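Local structure of pentacotripeptide-repeat region of PRORP domain-containing protein (Brachypodium distachyon, 4ME2) at residues Asp84-Met89 against Glu111-Pro116; Glu91-Gly96 against Ala122-Ser127; Leu174-Val179 against Asp203-Arg208. The protein probably binds RNA in a sequence-specific manner, as a chloroplast pentatricopeptide-repeat protein of helix-turn-helix units associated with group II intron RNA. All blocks are in the same frame, centred on the assembly; numbering follows the deposited sequence.

Interaction 1: residues Asp84-Met89 against Glu111-Pro116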
ATOM      1  N   ASP A  84     -12.489  10.408  13.134  1.00 21.74           N
ATOM      2  CA  ASP A  84     -12.432   9.372  14.164  1.00 22.39           C
ATOM      3  C   ASP A  84     -11.893   8.050  13.614  1.00 21.55           C
ATOM      4  O   ASP A  84     -11.129   7.352  14.291  1.00 20.65           O
ATOM      5  CB  ASP A  84     -13.806   9.181  14.806  1.00 23.66           C
ATOM      6  CG  ASP A  84     -14.285  10.428  15.549  1.00 25.91           C
ATOM      7  OD1 ASP A  84     -13.469  11.071  16.242  1.00 26.53           O
ATOM      8  OD2 ASP A  84     -15.481  10.771  15.433  1.00 28.13           O
ATOM      9  N   LEU A  85     -12.272   7.703  12.386  1.00 20.65           N
ATOM     10  CA  LEU A  85     -11.763   6.469  11.787  1.00 20.19           C
ATOM     11  C   LEU A  85     -10.248   6.527  11.604  1.00 19.96           C
ATOM     12  O   LEU A  85      -9.530   5.587  11.958  1.00 19.85           O
ATOM     13  CB  LEU A  85     -12.450   6.164  10.450  1.00 19.60           C
ATOM     14  CG  LEU A  85     -11.977   4.876   9.753  1.00 19.96           C
ATOM     15  CD1 LEU A  85     -12.065   3.673  10.680  1.00 20.51           C
ATOM     16  CD2 LEU A  85     -12.756   4.598   8.476  1.00 20.08           C
ATOM     17  N   LEU A  86      -9.765   7.626  11.035  1.00 19.74           N
ATOM     18  CA  LEU A  86      -8.339   7.798  10.819  1.00 20.60           C
ATOM     19  C   LEU A  86      -7.579   7.880  12.145  1.00 20.42           C
ATOM     20  O   LEU A  86      -6.440   7.428  12.222  1.00 21.25           O
ATOM     21  CB  LEU A  86      -8.065   9.025   9.944  1.00 21.23           C
ATOM     22  CG  LEU A  86      -8.641   8.979   8.523  1.00 21.28           C
ATOM     23  CD1 LEU A  86      -8.464  10.325   7.834  1.00 22.34           C
ATOM     24  CD2 LEU A  86      -8.006   7.871   7.696  1.00 21.63           C
ATOM     25  N   ALA A  87      -8.205   8.446  13.173  1.00 20.72           N
ATOM     26  CA  ALA A  87      -7.569   8.528  14.495  1.00 21.00           C
ATOM     27  C   ALA A  87      -7.460   7.141  15.117  1.00 20.59           C
ATOM     28  O   ALA A  87      -6.438   6.814  15.722  1.00 21.47           O
ATOM     29  CB  ALA A  87      -8.324   9.475  15.419  1.00 22.37           C
ATOM     30  N   ALA A  88      -8.509   6.335  14.959  1.00 20.05           N
ATOM     31  CA  ALA A  88      -8.507   4.951  15.449  1.00 19.70           C
ATOM     32  C   ALA A  88      -7.433   4.133  14.737  1.00 20.10           C
ATOM     33  O   ALA A  88      -6.685   3.381  15.368  1.00 19.78           O
ATOM     34  CB  ALA A  88      -9.873   4.307  15.271  1.00 19.41           C
ATOM     35  N   MET A  89      -7.360   4.281  13.414  1.00 19.66           N
ATOM     36  CA  MET A  89      -6.316   3.623  12.633  1.00 19.99           C
ATOM     37  C   MET A  89      -4.924   3.988  13.140  1.00 21.01           C
ATOM     38  O   MET A  89      -4.089   3.112  13.366  1.00 21.38           O
ATOM     39  CB  MET A  89      -6.444   3.994  11.153  1.00 20.04           C
ATOM     40  CG  MET A  89      -5.443   3.294  10.256  1.00 20.39           C
ATOM     41  SD  MET A  89      -5.564   3.885   8.562  1.00 21.57           S
ATOM     42  CE  MET A  89      -4.985   5.565   8.762  1.00 22.70           C
ATOM     43  N   GLU A 111     -14.706   4.142   2.122  1.00 22.06           N
ATOM     44  CA  GLU A 111     -15.489   5.331   2.467  1.00 22.47           C
ATOM     45  C   GLU A 111     -15.518   6.355   1.337  1.00 23.50           C
ATOM     46  O   GLU A 111     -14.535   6.507   0.610  1.00 23.34           O
ATOM     47  CB  GLU A 111     -14.978   5.988   3.754  1.00 22.96           C
ATOM     48  CG  GLU A 111     -15.239   5.177   5.015  1.00 23.48           C
ATOM     49  CD  GLU A 111     -16.717   4.904   5.247  1.00 24.59           C
ATOM     50  OE1 GLU A 111     -17.386   5.726   5.898  1.00 26.07           O
ATOM     51  OE2 GLU A 111     -17.215   3.861   4.784  1.00 26.30           O
ATOM     52  N   PRO A 112     -16.645   7.074   1.203  1.00 24.81           N
ATOM     53  CA  PRO A 112     -16.797   8.073   0.144  1.00 25.40           C
ATOM     54  C   PRO A 112     -15.732   9.170   0.147  1.00 25.08           C
ATOM     55  O   PRO A 112     -15.432   9.719  -0.908  1.00 26.04           O
ATOM     56  CB  PRO A 112     -18.170   8.687   0.433  1.00 25.37           C
ATOM     57  CG  PRO A 112     -18.912   7.628   1.164  1.00 26.32           C
ATOM     58  CD  PRO A 112     -17.877   6.923   1.997  1.00 25.50           C
ATOM     59  N   TRP A 113     -15.175   9.499   1.311  1.00 23.55           N
ATOM     60  CA  TRP A 113     -14.174  10.562   1.412  1.00 23.18           C
ATOM     61  C   TRP A 113     -12.762  10.133   1.092  1.00 23.46           C
ATOM     62  O   TRP A 113     -11.860  10.973   0.982  1.00 23.81           O
ATOM     63  CB  TRP A 113     -14.241  11.220   2.789  1.00 22.50           C
ATOM     64  CG  TRP A 113     -14.264  10.232   3.918  1.00 22.11           C
ATOM     65  CD1 TRP A 113     -15.362   9.819   4.664  1.00 21.76           C
ATOM     66  CD2 TRP A 113     -13.129   9.477   4.452  1.00 21.97           C
ATOM     67  NE1 TRP A 113     -14.987   8.894   5.612  1.00 21.80           N
ATOM     68  CE2 TRP A 113     -13.663   8.648   5.537  1.00 21.61           C
ATOM     69  CE3 TRP A 113     -11.770   9.425   4.163  1.00 21.56           C
ATOM     70  CZ2 TRP A 113     -12.849   7.802   6.284  1.00 21.52           C
ATOM     71  CZ3 TRP A 113     -10.957   8.568   4.920  1.00 21.53           C
ATOM     72  CH2 TRP A 113     -11.487   7.779   5.956  1.00 21.24           C
ATOM     73  N   TYR A 114     -12.553   8.830   0.916  1.00 23.49           N
ATOM     74  CA  TYR A 114     -11.197   8.286   0.795  1.00 24.53           C
ATOM     75  C   TYR A 114     -10.462   8.708  -0.474  1.00 25.63           C
ATOM     76  O   TYR A 114     -11.034   8.695  -1.564  1.00 27.53           O
ATOM     77  CB  TYR A 114     -11.220   6.759   0.902  1.00 23.72           C
ATOM     78  CG  TYR A 114      -9.845   6.134   0.928  1.00 23.08           C
ATOM     79  CD1 TYR A 114      -9.078   6.140   2.092  1.00 23.04           C
ATOM     80  CD2 TYR A 114      -9.307   5.542  -0.213  1.00 22.95           C
ATOM     81  CE1 TYR A 114      -7.817   5.571   2.118  1.00 23.02           C
ATOM     82  CE2 TYR A 114      -8.042   4.972  -0.196  1.00 22.79           C
ATOM     83  CZ  TYR A 114      -7.303   4.996   0.972  1.00 22.92           C
ATOM     84  OH  TYR A 114      -6.053   4.432   1.010  1.00 23.25           O
ATOM     85  N   ARG A 115      -9.194   9.078  -0.308  1.00 26.80           N
ATOM     86  CA  ARG A 115      -8.285   9.346  -1.423  1.00 27.99           C
ATOM     87  C   ARG A 115      -6.993   8.537  -1.295  1.00 27.06           C
ATOM     88  O   ARG A 115      -6.213   8.754  -0.364  1.00 28.30           O
ATOM     89  CB  ARG A 115      -7.942  10.828  -1.494  1.00 30.17           C
ATOM     90  CG  ARG A 115      -9.086  11.706  -1.964  1.00 32.46           C
ATOM     91  CD  ARG A 115      -9.269  12.888  -1.032  1.00 35.43           C
ATOM     92  NE  ARG A 115      -8.245  13.920  -1.198  1.00 38.40           N
ATOM     93  CZ  ARG A 115      -8.324  14.938  -2.054  1.00 40.37           C
ATOM     94  NH1 ARG A 115      -9.377  15.072  -2.848  1.00 41.43           N
ATOM     95  NH2 ARG A 115      -7.338  15.821  -2.121  1.00 42.41           N
ATOM     96  N   PRO A 116      -6.748   7.624  -2.249  1.00 27.42           N
ATOM     97  CA  PRO A 116      -5.552   6.781  -2.212  1.00 27.23           C
ATOM     98  C   PRO A 116      -4.282   7.611  -2.063  1.00 28.13           C
ATOM     99  O   PRO A 116      -4.086   8.589  -2.791  1.00 27.77           O
ATOM    100  CB  PRO A 116      -5.572   6.082  -3.574  1.00 27.28           C
ATOM    101  CG  PRO A 116      -7.011   6.058  -3.957  1.00 27.55           C
ATOM    102  CD  PRO A 116      -7.585   7.339  -3.429  1.00 27.41           C
TER
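Trp-113 reaches from the loop after helix 98-109 to Leu-85 and Leu-86 on helix 82-94, and its indole supplies most of the close contacts between segments 84-89 and 111-116. Its CB leaves the third position of a type I turn running from Glu-111 to Tyr-114, which is closed by Tyr-114 N giving a hydrogen bond of 3.1 Å to Glu-111 O. From CB, CG is placed between the backbone N and the carbonyl carbon (chi1 48°), which directs the six-membered ring at the helix. Glu-111, two residues earlier, sits over one face of the indole near its rim, its CB 3.4 Å above the plane. The far corner of the benzene ring then does the touching. Trp-113 CZ2 meets Leu-85 CD2 at 3.9 Å, the methyl lying at the ring edge and near its plane. At the next atom, Trp-113 CH2 stands 3.9 Å from Leu-86 CD2 and 4.0 Å from Leu-86 CG. Trp-113 CZ3 is a little farther from the same leucine, 4.1 Å from Leu-86 CD2, and this methyl approaches the indole obliquely.

The two leucines thus hold neighbouring points of the ring, Leu-85 slanting across the indole side chain and Leu-86 coming from the opposite direction. Leu-85 CD2 also lies 4.3 Å from Glu-111 CG, so the aliphatic part of the glutamate joins the apolar patch. Nothing polar ties the two segments together. Helix 98-109 backs the contact, with Ala-108 touching both Leu-85 and Trp-113, and Val-107 touching Leu-85. The loop between helices 98-109 and 118-126 in this way packs its tryptophan on helix 82-94, within the helix-turn-helix array that characterises pentatricopeptide-repeat proteins.

Interaction 2: residues Glu91-Gly96 against Ala122-Ser127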
ATOM      1  N   GLU A  91      -3.991   5.219  16.011  1.00 22.23           N
ATOM      2  CA  GLU A  91      -3.734   4.730  17.361  1.00 22.61           C
ATOM      3  C   GLU A  91      -3.412   3.237  17.374  1.00 21.76           C
ATOM      4  O   GLU A  91      -2.552   2.785  18.135  1.00 22.21           O
ATOM      5  CB  GLU A  91      -4.905   5.033  18.286  1.00 23.02           C
ATOM      6  CG  GLU A  91      -4.738   4.503  19.708  1.00 24.49           C
ATOM      7  CD  GLU A  91      -3.576   5.132  20.476  1.00 25.69           C
ATOM      8  OE1 GLU A  91      -2.938   6.086  19.978  1.00 26.81           O
ATOM      9  OE2 GLU A  91      -3.301   4.670  21.603  1.00 27.00           O
ATOM     10  N   LEU A  92      -4.094   2.467  16.536  1.00 20.98           N
ATOM     11  CA  LEU A  92      -3.755   1.052  16.400  1.00 20.83           C
ATOM     12  C   LEU A  92      -2.328   0.880  15.862  1.00 21.90           C
ATOM     13  O   LEU A  92      -1.592   0.005  16.321  1.00 22.48           O
ATOM     14  CB  LEU A  92      -4.775   0.325  15.521  1.00 19.91           C
ATOM     15  CG  LEU A  92      -6.170   0.140  16.119  1.00 19.44           C
ATOM     16  CD1 LEU A  92      -7.173  -0.069  14.997  1.00 19.07           C
ATOM     17  CD2 LEU A  92      -6.234  -1.005  17.128  1.00 19.67           C
ATOM     18  N   GLN A  93      -1.946   1.722  14.899  1.00 21.95           N
ATOM     19  CA  GLN A  93      -0.575   1.760  14.381  1.00 23.70           C
ATOM     20  C   GLN A  93       0.419   2.036  15.509  1.00 24.32           C
ATOM     21  O   GLN A  93       1.426   1.338  15.637  1.00 25.19           O
ATOM     22  CB  GLN A  93      -0.418   2.843  13.305  1.00 24.03           C
ATOM     23  CG  GLN A  93      -1.050   2.549  11.952  1.00 24.74           C
ATOM     24  CD  GLN A  93      -0.920   3.723  10.989  1.00 25.21           C
ATOM     25  OE1 GLN A  93      -1.815   4.564  10.901  1.00 26.08           O
ATOM     26  NE2 GLN A  93       0.207   3.795  10.281  1.00 24.65           N
ATOM     27  N   ARG A  94       0.121   3.047  16.326  1.00 25.25           N
ATOM     28  CA  ARG A  94       1.022   3.483  17.401  1.00 26.43           C
ATOM     29  C   ARG A  94       1.225   2.392  18.449  1.00 26.42           C
ATOM     30  O   ARG A  94       2.339   2.195  18.945  1.00 27.55           O
ATOM     31  CB  ARG A  94       0.502   4.761  18.069  1.00 27.79           C
ATOM     32  CG  ARG A  94       1.511   5.436  18.991  1.00 29.90           C
ATOM     33  CD  ARG A  94       0.850   6.469  19.892  1.00 30.97           C
ATOM     34  NE  ARG A  94      -0.118   5.857  20.798  1.00 32.10           N
ATOM     35  CZ  ARG A  94       0.199   5.223  21.923  1.00 32.92           C
ATOM     36  NH1 ARG A  94       1.469   5.111  22.296  1.00 34.41           N
ATOM     37  NH2 ARG A  94      -0.755   4.694  22.676  1.00 32.42           N
ATOM     38  N   GLN A  95       0.145   1.686  18.770  1.00 25.21           N
ATOM     39  CA  GLN A  95       0.190   0.582  19.731  1.00 24.86           C
ATOM     40  C   GLN A  95       0.891  -0.656  19.170  1.00 25.16           C
ATOM     41  O   GLN A  95       1.182  -1.595  19.910  1.00 26.05           O
ATOM     42  CB  GLN A  95      -1.221   0.233  20.213  1.00 24.46           C
ATOM     43  CG  GLN A  95      -1.874   1.335  21.035  1.00 24.40           C
ATOM     44  CD  GLN A  95      -3.257   0.977  21.541  1.00 24.92           C
ATOM     45  OE1 GLN A  95      -4.024   1.855  21.934  1.00 26.59           O
ATOM     46  NE2 GLN A  95      -3.582  -0.308  21.545  1.00 24.35           N
ATOM     47  N   GLY A  96       1.171  -0.650  17.869  1.00 24.23           N
ATOM     48  CA  GLY A  96       1.845  -1.774  17.220  1.00 23.16           C
ATOM     49  C   GLY A  96       0.927  -2.910  16.799  1.00 22.24           C
ATOM     50  O   GLY A  96       1.398  -3.998  16.464  1.00 22.50           O
ATOM     51  N   ALA A 122       2.921   3.205   1.932  1.00 19.11           N
ATOM     52  CA  ALA A 122       4.338   2.986   2.203  1.00 19.35           C
ATOM     53  C   ALA A 122       4.590   2.816   3.697  1.00 19.57           C
ATOM     54  O   ALA A 122       5.383   1.964   4.094  1.00 19.67           O
ATOM     55  CB  ALA A 122       5.187   4.121   1.635  1.00 19.77           C
ATOM     56  N   THR A 123       3.900   3.609   4.517  1.00 19.72           N
ATOM     57  CA  THR A 123       4.028   3.509   5.972  1.00 19.89           C
ATOM     58  C   THR A 123       3.558   2.147   6.507  1.00 19.45           C
ATOM     59  O   THR A 123       4.207   1.558   7.380  1.00 19.78           O
ATOM     60  CB  THR A 123       3.329   4.685   6.678  1.00 20.90           C
ATOM     61  OG1 THR A 123       4.027   5.894   6.345  1.00 22.67           O
ATOM     62  CG2 THR A 123       3.353   4.503   8.193  1.00 22.30           C
ATOM     63  N   PHE A 124       2.453   1.633   5.971  1.00 18.50           N
ATOM     64  CA  PHE A 124       1.999   0.295   6.348  1.00 18.30           C
ATOM     65  C   PHE A 124       2.983  -0.785   5.908  1.00 18.29           C
ATOM     66  O   PHE A 124       3.162  -1.784   6.598  1.00 17.97           O
ATOM     67  CB  PHE A 124       0.591   0.023   5.812  1.00 18.63           C
ATOM     68  CG  PHE A 124      -0.494   0.533   6.708  1.00 19.29           C
ATOM     69  CD1 PHE A 124      -1.038  -0.287   7.689  1.00 20.04           C
ATOM     70  CD2 PHE A 124      -0.952   1.846   6.602  1.00 19.37           C
ATOM     71  CE1 PHE A 124      -2.035   0.179   8.535  1.00 19.95           C
ATOM     72  CE2 PHE A 124      -1.950   2.319   7.449  1.00 20.28           C
ATOM     73  CZ  PHE A 124      -2.488   1.482   8.417  1.00 20.49           C
ATOM     74  N   VAL A 125       3.635  -0.584   4.767  1.00 17.77           N
ATOM     75  CA  VAL A 125       4.627  -1.546   4.302  1.00 18.12           C
ATOM     76  C   VAL A 125       5.835  -1.577   5.241  1.00 19.04           C
ATOM     77  O   VAL A 125       6.255  -2.648   5.695  1.00 19.36           O
ATOM     78  CB  VAL A 125       5.089  -1.255   2.857  1.00 17.52           C
ATOM     79  CG1 VAL A 125       6.223  -2.190   2.455  1.00 17.71           C
ATOM     80  CG2 VAL A 125       3.926  -1.397   1.882  1.00 17.45           C
ATOM     81  N   SER A 126       6.388  -0.399   5.521  1.00 19.98           N
ATOM     82  CA  SER A 126       7.585  -0.274   6.357  1.00 20.63           C
ATOM     83  C   SER A 126       7.375  -0.736   7.799  1.00 20.65           C
ATOM     84  O   SER A 126       8.308  -1.227   8.440  1.00 21.45           O
ATOM     85  CB  SER A 126       8.096   1.167   6.330  1.00 21.42           C
ATOM     86  OG  SER A 126       8.492   1.515   5.014  1.00 24.42           O
ATOM     87  N   SER A 127       6.153  -0.584   8.296  1.00 20.25           N
ATOM     88  CA  SER A 127       5.819  -0.943   9.673  1.00 20.11           C
ATOM     89  C   SER A 127       5.343  -2.386   9.808  1.00 20.11           C
ATOM     90  O   SER A 127       5.101  -2.850  10.924  1.00 20.73           O
ATOM     91  CB  SER A 127       4.772   0.024  10.246  1.00 20.88           C
ATOM     92  OG  SER A 127       3.524  -0.090   9.571  1.00 20.02           O
TER
HETATM   93  O   HOH W   1       2.109   1.634  11.235  1.00 31.69           O
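Gln-93 lays its carboxamide over the ring of Phe-124. Its CD is 3.8 Å from Phe-124 CZ and its NE2 is 3.9 Å from Phe-124 CE2, with NE2 over one face. Amide and ring planes are only 21° apart, so the two flat groups lie almost parallel near the ring's outer end. Gln-93 NE2 also touches the methyl of Thr-123, Thr-123 CG2 being 3.8 Å away. The glutamine gets there by an extended chain beyond CG, crossing both partners at about a right angle.

One step out, a water carries the polar link: Gln-93 NE2 donates to it at 3.0 Å, and the water donates to Ser-127 OG at 2.8 Å. That hydroxyl in turn gives its own proton to Thr-123 O, 2.8 Å from Ser-127 OG. Thr-123 O also accepts from Ser-127 N, at 3.0 Å, and its two donors come from opposite faces of the carbonyl plane. The serine is thereby held at the C-terminal end of helix 118-126 with its oxygen presented to the water. Replacing Gln-93 by an alanine is likely to leave the water without its amide donor and the face of Phe-124 without its amide cover.

A Schellman motif at Gly-96, with positive phi, turns the chain out of helix 82-94. Ala-101 of helix 98-109 touches both Gln-93 and Phe-124, while Trp-98 NE1 hydrogen-bonds to Phe-124 O. Helix 118-126 is thus set between helices 82-94 and 98-109 and, through Val-125, helix 168-180.

Interaction 3: residues Leu174-Val179 against Asp203-Arg208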
ATOM      1  N   LEU A 174       6.548   4.244  -1.930  1.00 20.40           N
ATOM      2  CA  LEU A 174       5.905   2.935  -1.811  1.00 19.30           C
ATOM      3  C   LEU A 174       6.790   1.833  -2.396  1.00 18.97           C
ATOM      4  O   LEU A 174       6.964   0.772  -1.784  1.00 17.95           O
ATOM      5  CB  LEU A 174       4.528   2.944  -2.474  1.00 19.27           C
ATOM      6  CG  LEU A 174       3.819   1.588  -2.577  1.00 18.61           C
ATOM      7  CD1 LEU A 174       3.595   0.957  -1.208  1.00 18.63           C
ATOM      8  CD2 LEU A 174       2.493   1.742  -3.305  1.00 18.65           C
ATOM      9  N   VAL A 175       7.367   2.090  -3.567  1.00 19.29           N
ATOM     10  CA  VAL A 175       8.211   1.094  -4.227  1.00 19.32           C
ATOM     11  C   VAL A 175       9.480   0.823  -3.404  1.00 19.10           C
ATOM     12  O   VAL A 175       9.887  -0.324  -3.239  1.00 18.51           O
ATOM     13  CB  VAL A 175       8.552   1.503  -5.681  1.00 19.81           C
ATOM     14  CG1 VAL A 175       9.661   0.624  -6.232  1.00 19.97           C
ATOM     15  CG2 VAL A 175       7.312   1.426  -6.566  1.00 20.22           C
ATOM     16  N   ARG A 176      10.094   1.885  -2.881  1.00 19.26           N
ATOM     17  CA  ARG A 176      11.232   1.765  -1.960  1.00 19.90           C
ATOM     18  C   ARG A 176      10.878   0.892  -0.758  1.00 18.75           C
ATOM     19  O   ARG A 176      11.651   0.022  -0.344  1.00 18.62           O
ATOM     20  CB  ARG A 176      11.610   3.144  -1.417  1.00 22.66           C
ATOM     21  CG  ARG A 176      12.886   3.771  -1.949  1.00 26.42           C
ATOM     22  CD  ARG A 176      13.093   5.136  -1.288  1.00 28.21           C
ATOM     23  NE  ARG A 176      13.776   5.058   0.006  1.00 31.14           N
ATOM     24  CZ  ARG A 176      14.068   6.108   0.769  1.00 32.50           C
ATOM     25  NH1 ARG A 176      13.732   7.331   0.384  1.00 34.27           N
ATOM     26  NH2 ARG A 176      14.691   5.938   1.926  1.00 34.16           N
ATOM     27  N   ALA A 177       9.708   1.154  -0.184  1.00 18.65           N
ATOM     28  CA  ALA A 177       9.289   0.434   1.014  1.00 18.14           C
ATOM     29  C   ALA A 177       9.085  -1.040   0.693  1.00 18.18           C
ATOM     30  O   ALA A 177       9.506  -1.907   1.454  1.00 18.27           O
ATOM     31  CB  ALA A 177       8.025   1.047   1.604  1.00 18.16           C
ATOM     32  N   LEU A 178       8.460  -1.323  -0.447  1.00 17.76           N
ATOM     33  CA  LEU A 178       8.201  -2.711  -0.832  1.00 17.52           C
ATOM     34  C   LEU A 178       9.499  -3.484  -1.045  1.00 18.26           C
ATOM     35  O   LEU A 178       9.644  -4.609  -0.573  1.00 18.19           O
ATOM     36  CB  LEU A 178       7.337  -2.774  -2.090  1.00 17.19           C
ATOM     37  CG  LEU A 178       5.879  -2.342  -1.914  1.00 16.71           C
ATOM     38  CD1 LEU A 178       5.213  -2.109  -3.264  1.00 17.07           C
ATOM     39  CD2 LEU A 178       5.111  -3.371  -1.098  1.00 17.36           C
ATOM     40  N   VAL A 179      10.440  -2.881  -1.761  1.00 17.95           N
ATOM     41  CA  VAL A 179      11.722  -3.528  -2.007  1.00 19.19           C
ATOM     42  C   VAL A 179      12.472  -3.785  -0.690  1.00 19.02           C
ATOM     43  O   VAL A 179      12.952  -4.897  -0.454  1.00 19.61           O
ATOM     44  CB  VAL A 179      12.565  -2.736  -3.021  1.00 19.85           C
ATOM     45  CG1 VAL A 179      14.002  -3.201  -2.990  1.00 21.04           C
ATOM     46  CG2 VAL A 179      11.974  -2.893  -4.424  1.00 20.05           C
ATOM     47  N   ASP A 203      11.917   9.022 -12.704  1.00 39.88           N
ATOM     48  CA  ASP A 203      13.301   9.495 -12.622  1.00 39.25           C
ATOM     49  C   ASP A 203      14.308   8.345 -12.672  1.00 37.06           C
ATOM     50  O   ASP A 203      13.929   7.173 -12.640  1.00 36.40           O
ATOM     51  CB  ASP A 203      13.495  10.314 -11.333  1.00 41.12           C
ATOM     52  CG  ASP A 203      14.936  10.779 -11.130  1.00 42.00           C
ATOM     53  OD1 ASP A 203      15.515  11.378 -12.064  1.00 44.12           O
ATOM     54  OD2 ASP A 203      15.491  10.546 -10.034  1.00 42.02           O
ATOM     55  N   GLU A 204      15.593   8.689 -12.754  1.00 36.43           N
ATOM     56  CA  GLU A 204      16.666   7.704 -12.654  1.00 35.66           C
ATOM     57  C   GLU A 204      16.567   6.943 -11.343  1.00 33.75           C
ATOM     58  O   GLU A 204      16.806   5.735 -11.302  1.00 32.82           O
ATOM     59  CB  GLU A 204      18.039   8.369 -12.750  1.00 37.38           C
ATOM     60  CG  GLU A 204      19.206   7.417 -12.527  1.00 39.40           C
ATOM     61  CD  GLU A 204      20.557   8.073 -12.747  1.00 40.97           C
ATOM     62  OE1 GLU A 204      20.678   9.299 -12.532  1.00 42.47           O
ATOM     63  OE2 GLU A 204      21.505   7.357 -13.131  1.00 41.99           O
ATOM     64  N   TYR A 205      16.222   7.662 -10.275  1.00 32.25           N
ATOM     65  CA  TYR A 205      16.073   7.058  -8.953  1.00 29.69           C
ATOM     66  C   TYR A 205      15.105   5.869  -8.923  1.00 28.29           C
ATOM     67  O   TYR A 205      15.421   4.845  -8.336  1.00 27.16           O
ATOM     68  CB  TYR A 205      15.681   8.109  -7.909  1.00 29.90           C
ATOM     69  CG  TYR A 205      15.604   7.578  -6.496  1.00 29.14           C
ATOM     70  CD1 TYR A 205      16.673   6.886  -5.932  1.00 29.50           C
ATOM     71  CD2 TYR A 205      14.463   7.775  -5.723  1.00 29.08           C
ATOM     72  CE1 TYR A 205      16.606   6.398  -4.642  1.00 28.77           C
ATOM     73  CE2 TYR A 205      14.388   7.297  -4.429  1.00 28.64           C
ATOM     74  CZ  TYR A 205      15.462   6.608  -3.898  1.00 28.96           C
ATOM     75  OH  TYR A 205      15.399   6.134  -2.616  1.00 29.54           O
ATOM     76  N   MET A 206      13.936   5.997  -9.545  1.00 27.62           N
ATOM     77  CA  MET A 206      12.998   4.873  -9.588  1.00 26.92           C
ATOM     78  C   MET A 206      13.627   3.650 -10.256  1.00 27.08           C
ATOM     79  O   MET A 206      13.464   2.524  -9.784  1.00 26.38           O
ATOM     80  CB  MET A 206      11.713   5.254 -10.314  1.00 27.46           C
ATOM     81  CG  MET A 206      10.761   4.091 -10.558  1.00 26.19           C
ATOM     82  SD  MET A 206      10.079   3.365  -9.054  1.00 25.41           S
ATOM     83  CE  MET A 206       8.588   4.334  -8.861  1.00 25.90           C
ATOM     84  N   TYR A 207      14.337   3.879 -11.358  1.00 28.17           N
ATOM     85  CA  TYR A 207      14.981   2.786 -12.088  1.00 27.68           C
ATOM     86  C   TYR A 207      16.031   2.081 -11.239  1.00 27.35           C
ATOM     87  O   TYR A 207      16.106   0.851 -11.222  1.00 27.40           O
ATOM     88  CB  TYR A 207      15.613   3.288 -13.388  1.00 27.23           C
ATOM     89  CG  TYR A 207      14.627   3.855 -14.377  1.00 28.03           C
ATOM     90  CD1 TYR A 207      13.498   3.136 -14.753  1.00 27.37           C
ATOM     91  CD2 TYR A 207      14.829   5.108 -14.948  1.00 28.53           C
ATOM     92  CE1 TYR A 207      12.589   3.652 -15.661  1.00 28.22           C
ATOM     93  CE2 TYR A 207      13.925   5.632 -15.853  1.00 29.63           C
ATOM     94  CZ  TYR A 207      12.813   4.901 -16.208  1.00 28.48           C
ATOM     95  OH  TYR A 207      11.917   5.414 -17.107  1.00 30.85           O
ATOM     96  N   ARG A 208      16.849   2.860 -10.540  1.00 28.34           N
ATOM     97  CA  ARG A 208      17.915   2.288  -9.733  1.00 27.88           C
ATOM     98  C   ARG A 208      17.347   1.480  -8.570  1.00 27.59           C
ATOM     99  O   ARG A 208      17.852   0.405  -8.258  1.00 26.27           O
ATOM    100  CB  ARG A 208      18.861   3.377  -9.219  1.00 30.22           C
ATOM    101  CG  ARG A 208      19.564   4.166 -10.318  1.00 32.39           C
ATOM    102  CD  ARG A 208      20.596   5.118  -9.739  1.00 34.47           C
ATOM    103  NE  ARG A 208      21.465   4.427  -8.787  1.00 36.30           N
ATOM    104  CZ  ARG A 208      22.569   4.936  -8.249  1.00 38.06           C
ATOM    105  NH1 ARG A 208      22.974   6.162  -8.563  1.00 38.73           N
ATOM    106  NH2 ARG A 208      23.279   4.207  -7.395  1.00 38.60           N
TER
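With chi1 of 173° carrying CG away from the backbone N, Met-206 then bends at chi2 (65°) and again at chi3, which turns its thioether across Val-175 at about a right angle. The sulfur settles against one branch of the valine, Met-206 SD lying 4.0 Å from Val-175 CG1. The terminal methyl takes the other, Met-206 CE meeting Val-175 CG2 at 3.9 Å. Tyr-205, whose chi1 is -176°, swings its ring out beside this pair toward Arg-176. The phenol end meets the arginine's aliphatic chain from across, Tyr-205 CZ standing 3.8 Å from Arg-176 CD. The modelled placing of the hydroxyl there is too tight to be trusted in detail. Guanidinium and phenol planes are steeply inclined.

Here helix 168-180 packs beside helix 204-216 in the repeating helix-turn-helix layers of the pentatricopeptide-repeat fold, with helix 184-197 also touching Val-175 through Val-190. Farther along helix 204-216, Val-175 rests on Val-209 and Met-210. The buried Val-175 and Met-206 lie on the inner side of the contact, while Arg-176 and Tyr-205 form its exposed margin.

Asp-203, at the N-cap of helix 204-216, fixes the start of that helix. Asp-203 OD2 accepts from Tyr-205 N at 3.0 Å in a fairly straight bond that arrives from above the carboxylate plane.

Interactions 1 and 2 share helix 82-94 and lie side by side, Met-89 SD of the first packing on Phe-124 CZ of the second at 3.9 Å. Interaction 3 touches interaction 2 through Val-125 and Ala-177 but stays about 9 Å, between nearest atoms, from interaction 1, on the opposite side of the chain's centre. Each is partly buried: interactions 1 and 2 have one buried residue each (Leu-85, Phe-124), interaction 3 a buried pair beside an exposed pair. In chemistry they differ: interaction 1 is an apolar indole-leucine contact made by a loop, interaction 2 pairs an amide with a ring and adds a water bridge, and interaction 3 joins helices by an aliphatic-thioether core.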